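Long-range contacts in hypothetical protein (Bacteroides fragilis, PDB 4JX0), which is of unknown function but binds magnesium and probably joins an E-set-like N-terminal domain to a domain of the F5/F8 type C family: residues S140-A145 against V168-S173; L176-S181 against I286-P291. All coordinates share one frame; numbering follows the deposited sequence.

Contact 1: residues S140-A145 against V168-S173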
loop_
_atom_site.group_PDB
_atom_site.type_symbol
_atom_site.label_atom_id
_atom_site.label_comp_id
_atom_site.label_asym_id
_atom_site.label_seq_id
_atom_site.Cartn_x
_atom_site.Cartn_y
_atom_site.Cartn_z
ATOM N N SER A 140 12.819 -9.379 -1.855
ATOM C CA SER A 140 12.169 -10.435 -1.058
ATOM C C SER A 140 11.420 -9.846 0.156
ATOM O O SER A 140 10.526 -10.493 0.707
ATOM C CB SER A 140 13.193 -11.460 -0.567
ATOM O OG SER A 140 14.298 -11.581 -1.449
ATOM N N GLY A 141 11.823 -8.644 0.562
ATOM C CA GLY A 141 11.241 -7.922 1.672
ATOM C C GLY A 141 12.103 -8.119 2.890
ATOM O O GLY A 141 13.223 -8.627 2.801
ATOM N N TYR A 142 11.585 -7.688 4.028
ATOM C CA TYR A 142 12.225 -7.838 5.325
ATOM C C TYR A 142 11.182 -8.316 6.293
ATOM O O TYR A 142 9.992 -8.092 6.072
ATOM C CB TYR A 142 12.862 -6.520 5.797
ATOM C CG TYR A 142 13.920 -5.987 4.861
ATOM C CD1 TYR A 142 13.576 -5.244 3.742
ATOM C CD2 TYR A 142 15.271 -6.206 5.105
ATOM C CE1 TYR A 142 14.541 -4.762 2.868
ATOM C CE2 TYR A 142 16.250 -5.716 4.246
ATOM C CZ TYR A 142 15.880 -4.993 3.126
ATOM O OH TYR A 142 16.809 -4.496 2.244
ATOM N N VAL A 143 11.613 -8.965 7.363
ATOM C CA VAL A 143 10.699 -9.494 8.366
ATOM C C VAL A 143 11.248 -9.213 9.745
ATOM O O VAL A 143 12.463 -9.142 9.928
ATOM C CB VAL A 143 10.450 -11.007 8.136
ATOM C CG1 VAL A 143 11.687 -11.846 8.444
ATOM C CG2 VAL A 143 9.255 -11.493 8.938
HETATM N N MSE A 144 10.363 -9.035 10.715
HETATM C CA MSE A 144 10.814 -8.831 12.081
HETATM C C MSE A 144 9.757 -9.214 13.088
HETATM O O MSE A 144 8.555 -9.147 12.804
HETATM C CB MSE A 144 11.248 -7.390 12.325
HETATM C CG MSE A 144 10.160 -6.363 12.111
HETATM SE SE MSE A 144 10.763 -4.626 12.710
HETATM C CE MSE A 144 10.563 -4.865 14.532
ATOM N N ALA A 145 10.230 -9.599 14.280
ATOM C CA ALA A 145 9.394 -9.976 15.409
ATOM C C ALA A 145 9.729 -9.079 16.580
ATOM O O ALA A 145 10.896 -8.722 16.774
ATOM C CB ALA A 145 9.622 -11.434 15.765
ATOM N N VAL A 168 5.961 -8.324 11.898
ATOM C CA VAL A 168 5.843 -7.284 10.878
ATOM C C VAL A 168 6.645 -7.714 9.671
ATOM O O VAL A 168 7.780 -8.165 9.826
ATOM C CB VAL A 168 6.311 -5.904 11.410
ATOM C CG1 VAL A 168 6.134 -4.817 10.359
ATOM C CG2 VAL A 168 5.571 -5.524 12.691
ATOM N N LYS A 169 6.031 -7.638 8.474
ATOM C CA LYS A 169 6.699 -7.930 7.204
ATOM C C LYS A 169 6.674 -6.681 6.369
ATOM O O LYS A 169 5.606 -6.096 6.147
ATOM C CB LYS A 169 6.074 -9.093 6.410
ATOM C CG LYS A 169 6.764 -9.289 5.044
ATOM C CD LYS A 169 6.338 -10.541 4.325
ATOM C CE LYS A 169 7.084 -10.729 3.028
ATOM N NZ LYS A 169 6.612 -11.940 2.307
ATOM N N LEU A 170 7.847 -6.285 5.879
ATOM C CA LEU A 170 7.960 -5.145 4.999
ATOM C C LEU A 170 8.044 -5.683 3.595
ATOM O O LEU A 170 9.076 -6.227 3.216
ATOM C CB LEU A 170 9.182 -4.305 5.366
ATOM C CG LEU A 170 9.377 -3.026 4.579
ATOM C CD1 LEU A 170 8.196 -2.088 4.739
ATOM C CD2 LEU A 170 10.645 -2.333 5.001
ATOM N N ASN A 171 6.932 -5.587 2.843
ATOM C CA ASN A 171 6.854 -6.050 1.458
ATOM C C ASN A 171 7.401 -4.944 0.554
ATOM O O ASN A 171 6.980 -3.788 0.668
ATOM C CB ASN A 171 5.409 -6.420 1.087
ATOM C CG ASN A 171 5.280 -7.079 -0.272
ATOM O OD1 ASN A 171 5.795 -8.184 -0.495
ATOM N ND2 ASN A 171 4.642 -6.406 -1.235
ATOM N N LEU A 172 8.343 -5.294 -0.332
ATOM C CA LEU A 172 8.987 -4.330 -1.209
ATOM C C LEU A 172 8.673 -4.662 -2.654
ATOM O O LEU A 172 8.685 -5.835 -3.025
ATOM C CB LEU A 172 10.493 -4.370 -0.945
ATOM C CG LEU A 172 11.252 -3.117 -1.335
ATOM C CD1 LEU A 172 12.230 -2.719 -0.264
ATOM C CD2 LEU A 172 11.973 -3.318 -2.624
ATOM N N SER A 173 8.369 -3.630 -3.456
ATOM C CA SER A 173 8.013 -3.768 -4.874
ATOM C C SER A 173 8.537 -2.568 -5.674
ATOM O O SER A 173 8.573 -1.463 -5.147
ATOM C CB SER A 173 6.495 -3.900 -5.036
ATOM O OG SER A 173 5.777 -3.010 -4.197
#
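Y142 and M144 pair with L170 and V168 through four backbone hydrogen bonds, which lace the strands in antiparallel sense, their short axes 170° apart. Y142 N lies 3.0 Å from L170 O, M144 N lies 2.9 Å from V168 O, and each bond has its reciprocal. Between these two hydrogen-bonded pairs V143 and K169 form the non-hydrogen-bonded one, where CA-H...O contacts run from K169 CA to Y142 O and from V143 CA to V168 O.

Apolar packing occupies the face bearing Y142, M144, V168 and L170, which is buried and so suits apolar or aromatic residues. Selenomethionine M144 and V168 lie side by side and point the same way, M144 CG 3.9 Å from V168 CB. Y142 CB stands beside L170 CB at 4.3 Å, while L172 CD1 approaches the ring edge, 4.4 Å from Y142 CE1; Y142 OH reaches N138 N. On the other face, K169 CG is anti to its backbone N (chi1 176°) and lies 3.6 Å from Y142 O, and K169 CE passes the S140 carbonyl. Position 141, at phi 99°, calls for glycine: a CB would be jammed against S140 O and clash with L170 O.

These are adjacent strands of the N-terminal domain's mixed sheet, consistent with its E-set clan. Strand 47-54 flanks K169 and N171, L170 packs on L50 and A52, and helices 90-93 and 96-99 cover V143.

Contact 2: residues L176-S181 against I286-P291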
loop_
_atom_site.group_PDB
_atom_site.type_symbol
_atom_site.label_atom_id
_atom_site.label_comp_id
_atom_site.label_asym_id
_atom_site.label_seq_id
_atom_site.Cartn_x
_atom_site.Cartn_y
_atom_site.Cartn_z
ATOM N N LEU A 176 8.659 3.113 -10.439
ATOM C CA LEU A 176 9.409 4.298 -10.830
ATOM C C LEU A 176 8.568 5.539 -10.547
ATOM O O LEU A 176 7.348 5.440 -10.421
ATOM C CB LEU A 176 9.793 4.228 -12.314
ATOM C CG LEU A 176 10.368 2.895 -12.829
ATOM C CD1 LEU A 176 10.564 2.944 -14.311
ATOM C CD2 LEU A 176 11.670 2.553 -12.120
ATOM N N ASP A 177 9.202 6.691 -10.411
ATOM C CA ASP A 177 8.500 7.961 -10.216
ATOM C C ASP A 177 8.608 8.631 -11.555
ATOM O O ASP A 177 9.380 9.585 -11.717
ATOM C CB ASP A 177 9.123 8.776 -9.062
ATOM C CG ASP A 177 8.596 10.178 -8.855
ATOM O OD1 ASP A 177 7.435 10.443 -9.254
ATOM O OD2 ASP A 177 9.356 11.028 -8.310
ATOM N N ASN A 178 7.916 8.047 -12.559
ATOM C CA ASN A 178 7.985 8.512 -13.940
ATOM C C ASN A 178 6.626 8.909 -14.502
ATOM O O ASN A 178 6.494 8.949 -15.716
ATOM C CB ASN A 178 8.604 7.422 -14.819
ATOM C CG ASN A 178 9.068 7.918 -16.154
ATOM O OD1 ASN A 178 9.736 8.947 -16.249
ATOM N ND2 ASN A 178 8.684 7.237 -17.221
ATOM N N ILE A 179 5.636 9.254 -13.656
ATOM C CA ILE A 179 4.324 9.692 -14.129
ATOM C C ILE A 179 4.051 11.083 -13.561
ATOM O O ILE A 179 4.044 11.256 -12.340
ATOM C CB ILE A 179 3.212 8.674 -13.766
ATOM C CG1 ILE A 179 3.408 7.322 -14.511
ATOM C CG2 ILE A 179 1.824 9.246 -14.037
ATOM C CD1 ILE A 179 3.216 7.325 -16.018
ATOM N N ASP A 180 3.841 12.069 -14.451
ATOM C CA ASP A 180 3.522 13.444 -14.080
ATOM C C ASP A 180 1.994 13.607 -14.057
ATOM O O ASP A 180 1.325 13.324 -15.057
ATOM C CB ASP A 180 4.178 14.434 -15.043
ATOM C CG ASP A 180 3.915 15.882 -14.689
ATOM O OD1 ASP A 180 4.431 16.344 -13.647
ATOM O OD2 ASP A 180 3.175 16.545 -15.434
ATOM N N SER A 181 1.455 14.062 -12.912
ATOM C CA SER A 181 0.024 14.226 -12.681
ATOM C C SER A 181 -0.434 15.709 -12.739
ATOM O O SER A 181 -1.508 16.038 -12.224
ATOM C CB SER A 181 -0.324 13.640 -11.320
ATOM O OG SER A 181 0.266 12.361 -11.136
ATOM N N ILE A 286 -2.012 12.078 -19.132
ATOM C CA ILE A 286 -1.067 11.258 -18.364
ATOM C C ILE A 286 0.272 11.396 -19.062
ATOM O O ILE A 286 0.351 11.020 -20.228
ATOM C CB ILE A 286 -1.560 9.790 -18.289
ATOM C CG1 ILE A 286 -3.023 9.743 -17.780
ATOM C CG2 ILE A 286 -0.620 8.953 -17.409
ATOM C CD1 ILE A 286 -3.643 8.444 -17.771
ATOM N N SER A 287 1.298 11.975 -18.404
ATOM C CA SER A 287 2.603 12.212 -19.036
ATOM C C SER A 287 3.731 11.472 -18.372
ATOM O O SER A 287 3.811 11.442 -17.149
ATOM C CB SER A 287 2.948 13.698 -19.009
ATOM O OG SER A 287 2.057 14.480 -19.780
ATOM N N PHE A 288 4.656 10.942 -19.185
ATOM C CA PHE A 288 5.868 10.313 -18.693
ATOM C C PHE A 288 6.900 11.410 -18.437
ATOM O O PHE A 288 7.154 12.218 -19.340
ATOM C CB PHE A 288 6.419 9.288 -19.702
ATOM C CG PHE A 288 5.600 8.026 -19.839
ATOM C CD1 PHE A 288 5.535 7.107 -18.804
ATOM C CD2 PHE A 288 4.992 7.701 -21.039
ATOM C CE1 PHE A 288 4.811 5.922 -18.939
ATOM C CE2 PHE A 288 4.269 6.514 -21.174
ATOM C CZ PHE A 288 4.184 5.632 -20.124
ATOM N N LYS A 289 7.491 11.457 -17.225
ATOM C CA LYS A 289 8.526 12.448 -16.884
ATOM C C LYS A 289 9.712 12.309 -17.834
ATOM O O LYS A 289 10.242 13.307 -18.324
ATOM C CB LYS A 289 8.975 12.301 -15.429
ATOM C CG LYS A 289 7.933 12.804 -14.444
ATOM C CD LYS A 289 8.266 12.451 -13.013
ATOM C CE LYS A 289 7.457 13.289 -12.057
ATOM N NZ LYS A 289 7.540 12.801 -10.669
ATOM N N LYS A 290 10.084 11.057 -18.121
ATOM C CA LYS A 290 11.109 10.677 -19.080
ATOM C C LYS A 290 10.428 9.814 -20.136
ATOM O O LYS A 290 9.919 8.761 -19.757
ATOM C CB LYS A 290 12.231 9.902 -18.358
ATOM C CG LYS A 290 13.367 9.475 -19.274
ATOM C CD LYS A 290 14.567 8.953 -18.505
ATOM C CE LYS A 290 15.729 8.679 -19.431
ATOM N NZ LYS A 290 16.958 8.284 -18.688
ATOM N N PRO A 291 10.384 10.193 -21.442
ATOM C CA PRO A 291 9.739 9.310 -22.448
ATOM C C PRO A 291 10.288 7.877 -22.406
ATOM O O PRO A 291 11.478 7.680 -22.126
ATOM C CB PRO A 291 10.051 9.991 -23.779
ATOM C CG PRO A 291 10.298 11.412 -23.433
ATOM C CD PRO A 291 10.918 11.417 -22.070
#
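N178 grips the K290 backbone with both ends of its amide. N178 OD1 accepts from K290 N at 2.8 Å. N178 ND2 donates to K290 O at 3.2 Å, lying in the plane of that carbonyl while the oxygen lies in the amide plane of N178. The first torsion sets N178 CG anti to its own N (chi1 -164°), and the amide beyond it meets the chain where it turns a corner at K289 and K290, a place suited to a short residue that can both donate and accept. The N178 backbone joins in: N178 O takes K289 N at 3.1 Å, the donor standing 60° above the carbonyl plane.

K289 sends an extended chain back over the D177-N178 backbone to the carboxylate. The salt bridge follows, K289 NZ meeting D177 OD1 at 2.8 Å from above the carboxylate plane. A long, flexible lysine suits this solvent-facing span.

Further along, D180 N is hydrogen-bonded to S287 O at 2.8 Å, and the I179-F288 pair turns inward. I179 CD1 lies 3.6 Å from F288 CE1, the two side chains side by side, and I179 CG2 meets I286 CG2.

In the second shell H272 ND1 is hydrogen-bonded to N178 ND2, which thus has two acceptors, S182 OG holds D180 OD2 by a hydrogen bond, and V260, V262 and F275 receive the isoleucines and F288. A short strand on one sheet whose apolar residues face strands 255-263 and 269-276 of another is consistent with the beta-sandwich of F5/F8 type C domains.

Contacts 1 and 2 come in series along the chain, and their centres lie 28 Å apart. They share no sheet: contact 1 belongs to the mixed sheet of the N-terminal part, contact 2 to an antiparallel sheet of the C-terminal one. Strand 165-174 leads through a short connection straight to strand 179-180, so one continuous run of chain ends the first sheet and starts the second. Contact 1 spans 22 intervening residues, which include strand 157-159, whereas contact 2 bridges 104 residues and ties the entry of its domain to a late strand. Both stand away from the magnesium site, and each pairs strands within its own sheet, the connection 175-178 running from one to the other.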